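Local coordinates for carbonic anhydrase (Trichomonas vaginalis, PDB 6Y04), which probably catalyses the reversible hydration of carbon dioxide to hydrogencarbonate, as a zinc-dependent beta-class carbonic anhydrase with one zinc ion per subunit, at residues H31-T36 / E56-K61. Sequence-based numbering, arbitrary orientation.
Sequences HIAIVT and EATVIK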
loop_
_atom_site.group_PDB
_atom_site.type_symbol
_atom_site.label_atom_id
_atom_site.label_comp_id
_atom_site.label_asym_id
_atom_site.label_seq_id
_atom_site.Cartn_x
_atom_site.Cartn_y
_atom_site.Cartn_z
ATOM N N HIS A 31 -16.346 4.521 5.515
ATOM C CA HIS A 31 -15.557 4.980 6.647
ATOM C C HIS A 31 -14.639 3.870 7.151
ATOM O O HIS A 31 -14.451 3.719 8.359
ATOM C CB HIS A 31 -16.458 5.514 7.770
ATOM C CG HIS A 31 -17.549 6.425 7.316
ATOM N ND1 HIS A 31 -17.304 7.717 6.877
ATOM C CD2 HIS A 31 -18.881 6.233 7.238
ATOM C CE1 HIS A 31 -18.442 8.271 6.515
ATOM N NE2 HIS A 31 -19.428 7.389 6.752
ATOM N N ILE A 32 -14.061 3.103 6.219
ATOM C CA ILE A 32 -13.219 1.975 6.588
ATOM C C ILE A 32 -11.883 2.049 5.849
ATOM O O ILE A 32 -11.799 2.533 4.720
ATOM C CB ILE A 32 -13.943 0.630 6.368
ATOM C CG1 ILE A 32 -14.324 0.411 4.900
ATOM C CG2 ILE A 32 -15.146 0.505 7.295
ATOM C CD1 ILE A 32 -14.894 -0.961 4.610
ATOM N N ALA A 33 -10.835 1.584 6.528
ATOM C CA ALA A 33 -9.519 1.428 5.939
ATOM C C ALA A 33 -9.171 -0.059 5.900
ATOM O O ALA A 33 -9.355 -0.763 6.896
ATOM C CB ALA A 33 -8.508 2.207 6.752
ATOM N N ILE A 34 -8.666 -0.521 4.745
ATOM C CA ILE A 34 -8.133 -1.868 4.589
ATOM C C ILE A 34 -6.610 -1.788 4.487
ATOM O O ILE A 34 -6.094 -1.036 3.661
ATOM C CB ILE A 34 -8.720 -2.573 3.348
ATOM C CG1 ILE A 34 -10.236 -2.388 3.204
ATOM C CG2 ILE A 34 -8.308 -4.038 3.301
ATOM C CD1 ILE A 34 -11.082 -3.044 4.285
ATOM N N VAL A 35 -5.912 -2.581 5.317
ATOM C CA VAL A 35 -4.475 -2.790 5.177
ATOM C C VAL A 35 -4.229 -4.218 4.696
ATOM O O VAL A 35 -4.607 -5.174 5.368
ATOM C CB VAL A 35 -3.701 -2.482 6.480
ATOM C CG1 VAL A 35 -2.202 -2.712 6.321
ATOM C CG2 VAL A 35 -3.972 -1.067 6.986
ATOM N N THR A 36 -3.595 -4.361 3.531
ATOM C CA THR A 36 -3.367 -5.695 3.001
ATOM C C THR A 36 -1.994 -5.765 2.334
ATOM O O THR A 36 -1.212 -4.819 2.420
ATOM C CB THR A 36 -4.565 -6.191 2.176
ATOM O OG1 THR A 36 -4.466 -7.612 2.086
ATOM C CG2 THR A 36 -4.654 -5.575 0.795
ATOM N N GLU A 56 -15.389 3.441 -1.416
ATOM C CA GLU A 56 -15.961 3.003 -0.147
ATOM C C GLU A 56 -14.912 2.944 0.966
ATOM O O GLU A 56 -15.243 3.150 2.125
ATOM C CB GLU A 56 -16.632 1.636 -0.291
ATOM C CG GLU A 56 -17.856 1.632 -1.184
ATOM C CD GLU A 56 -18.641 0.334 -1.113
ATOM O OE1 GLU A 56 -18.030 -0.742 -0.849
ATOM O OE2 GLU A 56 -19.866 0.393 -1.304
ATOM N N ALA A 57 -13.656 2.641 0.621
ATOM C CA ALA A 57 -12.602 2.438 1.606
ATOM C C ALA A 57 -11.288 3.025 1.102
ATOM O O ALA A 57 -11.088 3.168 -0.096
ATOM C CB ALA A 57 -12.436 0.964 1.885
ATOM N N THR A 58 -10.383 3.347 2.030
ATOM C CA THR A 58 -8.979 3.487 1.676
ATOM C C THR A 58 -8.339 2.105 1.759
ATOM O O THR A 58 -8.706 1.298 2.618
ATOM C CB THR A 58 -8.258 4.508 2.570
ATOM O OG1 THR A 58 -8.478 4.139 3.931
ATOM C CG2 THR A 58 -8.723 5.929 2.341
ATOM N N VAL A 59 -7.390 1.849 0.849
ATOM C CA VAL A 59 -6.658 0.596 0.816
ATOM C C VAL A 59 -5.166 0.907 0.880
ATOM O O VAL A 59 -4.653 1.665 0.063
ATOM C CB VAL A 59 -7.021 -0.252 -0.425
ATOM C CG1 VAL A 59 -6.242 -1.562 -0.465
ATOM C CG2 VAL A 59 -8.522 -0.508 -0.521
ATOM N N ILE A 60 -4.493 0.310 1.873
ATOM C CA ILE A 60 -3.082 0.516 2.161
ATOM C C ILE A 60 -2.415 -0.838 1.949
ATOM O O ILE A 60 -2.908 -1.830 2.470
ATOM C CB ILE A 60 -2.933 1.012 3.618
ATOM C CG1 ILE A 60 -3.688 2.328 3.838
ATOM C CG2 ILE A 60 -1.474 1.111 4.044
ATOM C CD1 ILE A 60 -4.326 2.479 5.201
ATOM N N LYS A 61 -1.338 -0.889 1.157
ATOM C CA LYS A 61 -0.697 -2.160 0.853
ATOM C C LYS A 61 0.822 -2.066 0.976
ATOM O O LYS A 61 1.448 -1.179 0.405
ATOM C CB LYS A 61 -0.990 -2.615 -0.579
ATOM C CG LYS A 61 -2.441 -2.896 -0.946
ATOM C CD LYS A 61 -2.483 -3.642 -2.255
ATOM C CE LYS A 61 -3.854 -3.741 -2.875
ATOM N NZ LYS A 61 -3.753 -4.401 -4.198
#
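Ile-34 and Val-35 lie against Val-59 and Ile-60 where strands 32-36 and 57-61 run parallel, their axes 4.7 Å apart at closest approach. Ile-34 spans two residues of the other strand: its N donates to Thr-58 O (2.8 Å) in an almost straight bond (175°), and its O accepts Ile-60 N. Ile-60 O in turn takes Thr-36 N, also at 2.8 Å.

On the face of Ala-33 and Val-35, Ile-60 CD1 meets Val-35 CG2 at 4.0 Å, a branch set beside the backbone N because CG1 lies anti to it (chi1 180°). Thr-58 OG1 lies beside Ala-33 CB (3.4 Å) and is hydrogen-bonded to Ser-82 OG. On the other face, Thr-36 CG2 runs alongside the extended Lys-61 chain, touching CG at 3.9 Å, while Thr-36 OG1 is hydrogen-bonded to Met-94 O. Thr-36 directly precedes the zinc ligand Cys-37.

The pairing slackens toward the partly exposed His-31 and Glu-56. Here Thr-58 N reaches Ile-32 O at 3.1 Å with a bent N-H...O angle of 143°, and Glu-56 OE1 forms a salt bridge with Arg-30 and a hydrogen bond with the backbone N of Lys-53.

The two strands belong to a beta-alpha-beta unit with helix 46-49. Helix 74-85 packs on Val-35 and Ile-60, strand 90-96 continues the sheet beyond 32-36, and the second subunit meets strand 57-61, Met-38 of that subunit packing on Ile-60.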